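Aerobactin synthase IucC (Klebsiella pneumoniae, PDB 6CN7) catalyses the attachment of a second N-acetyl-N-hydroxylysine to a citryl-N-acetyl-N-hydroxylysine intermediate, completing the siderophore aerobactin. Local coordinates at residues W150-E153 with A154-Y158; A309-A312 with T313-Q316; E505-F508 with Y509-L512. The protein carries 5 engineered substitutions. All coordinates share one frame; numbering follows the deposited sequence.

Contact 1 (W150-E153 with A154-Y158); sequences WGKE and ALERY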
loop_
_atom_site.group_PDB
_atom_site.type_symbol
_atom_site.label_atom_id
_atom_site.label_comp_id
_atom_site.label_asym_id
_atom_site.label_seq_id
_atom_site.Cartn_x
_atom_site.Cartn_y
_atom_site.Cartn_z
ATOM N N TRP A 150 0.170 -1.970 -8.162
ATOM C CA TRP A 150 0.034 -0.531 -8.378
ATOM C C TRP A 150 -1.391 -0.227 -8.827
ATOM O O TRP A 150 -1.803 -0.623 -9.921
ATOM C CB TRP A 150 1.042 -0.031 -9.411
ATOM C CG TRP A 150 2.453 0.026 -8.906
ATOM C CD1 TRP A 150 3.042 -0.829 -8.024
ATOM C CD2 TRP A 150 3.447 1.000 -9.246
ATOM N NE1 TRP A 150 4.343 -0.453 -7.797
ATOM C CE2 TRP A 150 4.617 0.667 -8.535
ATOM C CE3 TRP A 150 3.462 2.121 -10.083
ATOM C CZ2 TRP A 150 5.790 1.413 -8.635
ATOM C CZ3 TRP A 150 4.630 2.860 -10.183
ATOM C CH2 TRP A 150 5.776 2.501 -9.462
ATOM N N GLY A 151 -2.141 0.470 -7.976
ATOM C CA GLY A 151 -3.445 0.982 -8.339
ATOM C C GLY A 151 -3.345 2.324 -9.039
ATOM O O GLY A 151 -2.260 2.832 -9.330
ATOM N N LYS A 152 -4.516 2.908 -9.307
ATOM C CA LYS A 152 -4.564 4.171 -10.040
ATOM C C LYS A 152 -3.736 5.252 -9.356
ATOM O O LYS A 152 -3.132 6.093 -10.033
ATOM C CB LYS A 152 -6.014 4.629 -10.193
ATOM C CG LYS A 152 -6.200 5.865 -11.065
ATOM C CD LYS A 152 -7.668 6.072 -11.429
ATOM C CE LYS A 152 -7.876 7.345 -12.236
ATOM N NZ LYS A 152 -7.694 8.570 -11.409
ATOM N N GLU A 153 -3.688 5.247 -8.022
ATOM C CA GLU A 153 -2.940 6.270 -7.297
ATOM C C GLU A 153 -1.441 6.131 -7.539
ATOM O O GLU A 153 -0.758 7.109 -7.866
ATOM C CB GLU A 153 -3.252 6.177 -5.802
ATOM C CG GLU A 153 -2.663 7.300 -4.955
ATOM C CD GLU A 153 -3.462 8.586 -5.053
ATOM O OE1 GLU A 153 -4.390 8.650 -5.888
ATOM O OE2 GLU A 153 -3.166 9.531 -4.290
ATOM N N ALA A 154 -0.911 4.918 -7.376
ATOM C CA ALA A 154 0.524 4.704 -7.527
ATOM C C ALA A 154 0.962 4.893 -8.973
ATOM O O ALA A 154 2.045 5.431 -9.233
ATOM C CB ALA A 154 0.895 3.309 -7.029
ATOM N N LEU A 155 0.138 4.452 -9.926
ATOM C CA LEU A 155 0.447 4.672 -11.336
ATOM C C LEU A 155 0.598 6.157 -11.636
ATOM O O LEU A 155 1.579 6.583 -12.258
ATOM C CB LEU A 155 -0.645 4.056 -12.211
ATOM C CG LEU A 155 -0.763 2.528 -12.176
ATOM C CD1 LEU A 155 -2.073 2.062 -12.802
ATOM C CD2 LEU A 155 0.418 1.886 -12.885
ATOM N N GLU A 156 -0.367 6.967 -11.197
ATOM C CA GLU A 156 -0.345 8.386 -11.531
ATOM C C GLU A 156 0.790 9.119 -10.828
ATOM O O GLU A 156 1.351 10.068 -11.390
ATOM C CB GLU A 156 -1.693 9.022 -11.192
ATOM C CG GLU A 156 -2.807 8.542 -12.111
ATOM C CD GLU A 156 -4.156 9.168 -11.804
ATOM O OE1 GLU A 156 -4.234 10.000 -10.874
ATOM O OE2 GLU A 156 -5.138 8.827 -12.501
ATOM N N ARG A 157 1.159 8.691 -9.622
ATOM C CA ARG A 157 2.200 9.393 -8.877
ATOM C C ARG A 157 3.605 9.051 -9.354
ATOM O O ARG A 157 4.485 9.918 -9.324
ATOM C CB ARG A 157 2.083 9.083 -7.385
ATOM C CG ARG A 157 0.983 9.849 -6.692
ATOM C CD ARG A 157 0.952 9.577 -5.200
ATOM N NE ARG A 157 -0.123 10.322 -4.552
ATOM C CZ ARG A 157 -0.480 10.179 -3.281
ATOM N NH1 ARG A 157 0.148 9.311 -2.498
ATOM N NH2 ARG A 157 -1.474 10.908 -2.791
ATOM N N TYR A 158 3.842 7.814 -9.792
ATOM C CA TYR A 158 5.202 7.325 -9.987
ATOM C C TYR A 158 5.485 6.742 -11.364
ATOM O O TYR A 158 6.658 6.516 -11.677
ATOM C CB TYR A 158 5.530 6.264 -8.926
ATOM C CG TYR A 158 5.257 6.741 -7.518
ATOM C CD1 TYR A 158 5.814 7.923 -7.046
ATOM C CD2 TYR A 158 4.420 6.027 -6.670
ATOM C CE1 TYR A 158 5.561 8.372 -5.765
ATOM C CE2 TYR A 158 4.161 6.466 -5.383
ATOM C CZ TYR A 158 4.733 7.640 -4.938
ATOM O OH TYR A 158 4.479 8.086 -3.660
#

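Contact 2 (A309-A312 with T313-Q316); sequences ATDA and TLKQ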
loop_
_atom_site.group_PDB
_atom_site.type_symbol
_atom_site.label_atom_id
_atom_site.label_comp_id
_atom_site.label_asym_id
_atom_site.label_seq_id
_atom_site.Cartn_x
_atom_site.Cartn_y
_atom_site.Cartn_z
ATOM N N ALA A 309 37.208 3.166 -25.298
ATOM C CA ALA A 309 38.216 4.204 -25.488
ATOM C C ALA A 309 39.396 3.696 -26.307
ATOM O O ALA A 309 39.955 4.437 -27.124
ATOM C CB ALA A 309 38.696 4.722 -24.131
ATOM N N THR A 310 39.784 2.437 -26.104
ATOM C CA THR A 310 40.950 1.880 -26.784
ATOM C C THR A 310 40.603 1.416 -28.193
ATOM O O THR A 310 41.275 1.790 -29.162
ATOM C CB THR A 310 41.518 0.716 -25.965
ATOM O OG1 THR A 310 41.977 1.201 -24.698
ATOM C CG2 THR A 310 42.674 0.036 -26.696
ATOM N N ASP A 311 39.562 0.599 -28.323
ATOM C CA ASP A 311 39.217 0.010 -29.608
ATOM C C ASP A 311 38.903 1.094 -30.633
ATOM O O ASP A 311 38.033 1.942 -30.412
ATOM C CB ASP A 311 38.022 -0.921 -29.437
ATOM C CG ASP A 311 37.706 -1.689 -30.697
ATOM O OD1 ASP A 311 36.959 -1.157 -31.544
ATOM O OD2 ASP A 311 38.209 -2.822 -30.850
ATOM N N ALA A 312 39.605 1.053 -31.768
ATOM C CA ALA A 312 39.440 2.093 -32.780
ATOM C C ALA A 312 38.058 2.040 -33.417
ATOM O O ALA A 312 37.443 3.084 -33.662
ATOM C CB ALA A 312 40.525 1.963 -33.849
ATOM N N THR A 313 37.555 0.838 -33.701
ATOM C CA THR A 313 36.226 0.713 -34.292
ATOM C C THR A 313 35.163 1.316 -33.383
ATOM O O THR A 313 34.238 1.988 -33.855
ATOM C CB THR A 313 35.917 -0.757 -34.578
ATOM O OG1 THR A 313 36.898 -1.284 -35.477
ATOM C CG2 THR A 313 34.534 -0.917 -35.198
ATOM N N LEU A 314 35.274 1.084 -32.073
ATOM C CA LEU A 314 34.319 1.651 -31.129
ATOM C C LEU A 314 34.586 3.129 -30.878
ATOM O O LEU A 314 33.643 3.898 -30.665
ATOM C CB LEU A 314 34.363 0.870 -29.815
ATOM C CG LEU A 314 34.049 -0.619 -29.969
ATOM C CD1 LEU A 314 34.386 -1.387 -28.707
ATOM C CD2 LEU A 314 32.584 -0.824 -30.337
ATOM N N LYS A 315 35.856 3.540 -30.898
ATOM C CA LYS A 315 36.178 4.962 -30.821
ATOM C C LYS A 315 35.560 5.720 -31.990
ATOM O O LYS A 315 34.979 6.797 -31.809
ATOM C CB LYS A 315 37.698 5.140 -30.797
ATOM C CG LYS A 315 38.196 6.534 -30.443
ATOM C CD LYS A 315 39.714 6.517 -30.267
ATOM C CE LYS A 315 40.278 7.898 -29.969
ATOM N NZ LYS A 315 41.754 7.853 -29.752
ATOM N N GLN A 316 35.659 5.160 -33.199
ATOM C CA GLN A 316 35.170 5.849 -34.389
ATOM C C GLN A 316 33.648 5.915 -34.431
ATOM O O GLN A 316 33.089 6.839 -35.030
ATOM C CB GLN A 316 35.709 5.158 -35.641
ATOM C CG GLN A 316 37.214 5.306 -35.809
ATOM C CD GLN A 316 37.786 4.370 -36.854
ATOM O OE1 GLN A 316 37.080 3.525 -37.401
ATOM N NE2 GLN A 316 39.075 4.516 -37.133
#

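Contact 3 (E505-F508 with Y509-L512); sequences ERRF and YQLL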
loop_
_atom_site.group_PDB
_atom_site.type_symbol
_atom_site.label_atom_id
_atom_site.label_comp_id
_atom_site.label_asym_id
_atom_site.label_seq_id
_atom_site.Cartn_x
_atom_site.Cartn_y
_atom_site.Cartn_z
ATOM N N GLU A 505 10.517 -2.266 -46.702
ATOM C CA GLU A 505 11.255 -3.084 -45.746
ATOM C C GLU A 505 12.416 -3.799 -46.419
ATOM O O GLU A 505 13.511 -3.893 -45.856
ATOM C CB GLU A 505 10.321 -4.096 -45.083
ATOM C CG GLU A 505 9.378 -3.490 -44.058
ATOM C CD GLU A 505 8.659 -4.542 -43.237
ATOM O OE1 GLU A 505 8.072 -5.470 -43.835
ATOM O OE2 GLU A 505 8.691 -4.449 -41.991
ATOM N N ARG A 506 12.198 -4.310 -47.633
ATOM C CA ARG A 506 13.273 -4.990 -48.345
ATOM C C ARG A 506 14.486 -4.081 -48.493
ATOM O O ARG A 506 15.628 -4.515 -48.304
ATOM C CB ARG A 506 12.778 -5.459 -49.712
ATOM C CG ARG A 506 13.824 -6.211 -50.512
ATOM C CD ARG A 506 13.269 -6.721 -51.827
ATOM N NE ARG A 506 14.291 -7.438 -52.582
ATOM C CZ ARG A 506 14.660 -8.689 -52.333
ATOM N NH1 ARG A 506 14.092 -9.373 -51.346
ATOM N NH2 ARG A 506 15.602 -9.260 -53.070
ATOM N N ARG A 507 14.256 -2.810 -48.827
ATOM C CA ARG A 507 15.357 -1.860 -48.923
ATOM C C ARG A 507 15.917 -1.531 -47.545
ATOM O O ARG A 507 17.138 -1.457 -47.365
ATOM C CB ARG A 507 14.881 -0.590 -49.632
ATOM C CG ARG A 507 15.961 0.453 -49.847
ATOM C CD ARG A 507 17.075 -0.078 -50.732
ATOM N NE ARG A 507 18.076 0.942 -51.019
ATOM C CZ ARG A 507 19.295 0.684 -51.481
ATOM N NH1 ARG A 507 19.676 -0.567 -51.709
ATOM N NH2 ARG A 507 20.139 1.680 -51.710
ATOM N N PHE A 508 15.035 -1.327 -46.563
ATOM C CA PHE A 508 15.460 -1.053 -45.194
ATOM C C PHE A 508 16.551 -2.023 -44.749
ATOM O O PHE A 508 17.608 -1.608 -44.259
ATOM C CB PHE A 508 14.242 -1.138 -44.268
ATOM C CG PHE A 508 14.531 -0.820 -42.823
ATOM C CD1 PHE A 508 15.069 -1.779 -41.979
ATOM C CD2 PHE A 508 14.235 0.429 -42.303
ATOM C CE1 PHE A 508 15.321 -1.492 -40.649
ATOM C CE2 PHE A 508 14.482 0.720 -40.973
ATOM C CZ PHE A 508 15.023 -0.241 -40.146
ATOM N N TYR A 509 16.313 -3.323 -44.922
ATOM C CA TYR A 509 17.255 -4.321 -44.440
ATOM C C TYR A 509 18.382 -4.595 -45.429
ATOM O O TYR A 509 19.389 -5.200 -45.045
ATOM C CB TYR A 509 16.494 -5.599 -44.094
ATOM C CG TYR A 509 15.534 -5.378 -42.946
ATOM C CD1 TYR A 509 15.972 -5.439 -41.631
ATOM C CD2 TYR A 509 14.201 -5.072 -43.178
ATOM C CE1 TYR A 509 15.102 -5.219 -40.578
ATOM C CE2 TYR A 509 13.326 -4.849 -42.133
ATOM C CZ TYR A 509 13.782 -4.924 -40.837
ATOM O OH TYR A 509 12.913 -4.703 -39.793
ATOM N N GLN A 510 18.245 -4.156 -46.684
ATOM C CA GLN A 510 19.399 -4.102 -47.576
ATOM C C GLN A 510 20.444 -3.130 -47.046
ATOM O O GLN A 510 21.645 -3.423 -47.062
ATOM C CB GLN A 510 18.968 -3.687 -48.984
ATOM C CG GLN A 510 18.381 -4.800 -49.832
ATOM C CD GLN A 510 17.872 -4.293 -51.169
ATOM O OE1 GLN A 510 17.753 -3.087 -51.384
ATOM N NE2 GLN A 510 17.568 -5.214 -52.075
ATOM N N LEU A 511 20.002 -1.962 -46.569
ATOM C CA LEU A 511 20.929 -0.971 -46.034
ATOM C C LEU A 511 21.621 -1.482 -44.776
ATOM O O LEU A 511 22.817 -1.240 -44.579
ATOM C CB LEU A 511 20.188 0.334 -45.741
ATOM C CG LEU A 511 19.982 1.296 -46.915
ATOM C CD1 LEU A 511 19.121 0.686 -47.996
ATOM C CD2 LEU A 511 19.357 2.587 -46.417
ATOM N N LEU A 512 20.886 -2.185 -43.912
ATOM C CA LEU A 512 21.493 -2.739 -42.707
ATOM C C LEU A 512 22.547 -3.780 -43.059
ATOM O O LEU A 512 23.645 -3.788 -42.492
ATOM C CB LEU A 512 20.414 -3.345 -41.807
ATOM C CG LEU A 512 20.907 -4.029 -40.529
ATOM C CD1 LEU A 512 21.699 -3.062 -39.661
ATOM C CD2 LEU A 512 19.735 -4.614 -39.750
#

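Contact 1 (W150-E153 with A154-Y158)
A first torsion that sets CG of E153 opposite its own backbone N (chi1 -173°), followed by a fold at the next bond (chi2 78°), swings the carboxylate forward to R157, one turn further on, whose chain runs straight from CG to NE. E153 OE2 comes within 2.6 Å of R157 NH2 in a salt bridge. This is not a coplanar, two-pronged pairing: the carboxylate lies over one face of the guanidinium, toward its rim, and the two planes are 61° apart. E153 OE1 accepts from W227 NE1 of the second subunit, which divides the carboxylate between its own helix and the subunit interface. K152 and E156 repeat the i to i+4 spacing, with K152 NZ reaching the syn side of E156 OE2 at 2.8 Å, somewhat out of the carboxylate plane.

The two ion pairs run along nearly the whole of the short helix 152-158, for which G151 is the N-cap. The helix starts with L155 N donating to G151 O at 3.0 Å in a nearly straight bond. Just ahead of the cap, the W150 indole lies back against the helix: A154 CB sits over one face, 3.8 Å above the plane and toward its rim. Further out, W150 CZ3 lies 3.7 Å from Y158 CB, where the two side chains cross at about a right angle. W225, on helix 224-234, meets the indole and also touches A154.

Contact 2 (A309-A312 with T313-Q316)
D311 and L314 lean obliquely against each other across the start of a helical turn, and the aspartate carboxylate is the centre of the arrangement. Its CG points away from the backbone N (chi1 -173°), which carries OD1 over the start of the next helix, to the amide of L314. OD1 accepts from L314 N at 2.9 Å, using the lone pair on the side away from OD2. This is a side-chain N-cap: D311 stands immediately before helix 312-317 and supplies a side-chain acceptor to an amide of the helix's first turn.

The same oxygen lies against carbon as well. L314 CG is 3.4 Å from D311 OD1, and L314 CD1 packs on D311 CB at 3.7 Å, so the leucine branch crosses the aspartate stem at a slant. T313 approaches OD1 with CB, at 3.2 Å, whereas its hydroxyl bonds to H523 NE2. The main chain then takes over, with K315 N donating to D311 O at 2.7 Å and Q316 N to A312 O at 2.8 Å. Q316 lies along that second carbonyl, its CG 3.1 Å from A312 O, while the extended K315 chain leads outward after passing A309 O.

D311 is also the first residue to leave helix 291-310, so a single buried aspartate marks the corner where one helix ends and the next begins. Its OD2 forms a salt bridge with R416 and hydrogen bonds with H412 and Y417, which would probably favour the charged form. All three belong to helix 395-417, and L314 fits between that helix, at P409 and H412, and V307 and F308 of helix 291-310.

Contact 3 (E505-F508 with Y509-L512)
This is a largely buried intrahelical contact in the first turns of helix 505-521, where an aromatic pair occupies one side and an arginine held against Q510 and L511 another. F508 and Y509 are sequence neighbours whose rings meet edge to face: F508 CD1 sits over the centre of the Y509 ring, 3.4 Å above its plane. The centroids are 4.6 Å apart and the planes make 59°, a tilted T-shape. Different first torsions turn the neighbouring rings toward each other: CG of F508 is anti to N (chi1 -178°), whereas CG of Y509 lies beside its own N. E505 O meets the edge of the Y509 ring, 3.0 Å from Y509 CD2, and also accepts the Y509 amide.

The helix is packed between its neighbours, with F508 on helices 395-417 and 475-499, where it touches F403 edge to face and also S495 and M498. The hydroxyl of Y509 is hydrogen-bonded to W57 NE1 and S495 OG.

On another side, the R507 chain bends early and brings its guanidinium to Q510 and L511. R507 NH1 donates to Q510 OE1 at 3.2 Å in a nearly straight bond. The oxygen lies in the guanidinium plane, yet the donor stands 39° out of the amide's carbonyl plane, and the two flat groups are perpendicular. L511 CD1 covers one face of the guanidinium, 3.2 Å from R507 NE, which itself forms a salt bridge with E396.

All three contacts are short-range, at a helix start (contact 1), at a helix-to-helix corner (contact 2) and within a helix (contact 3), and they do not touch. Contact 3 is the most buried, and it joins an edge-to-face aromatic pair to an arginine-amide bond. Contact 2 lies mostly at the surface, with D311 and L314 as its buried exceptions and a capping carboxylate as its key group. Contact 1 falls between, combining two ion pairs with tryptophan packing, and it alone of the three touches the second subunit. Helix 395-417 borders both contacts 2 and 3, whose centres are about 26 Å apart, whereas contact 1 lies across the chain's centre from either.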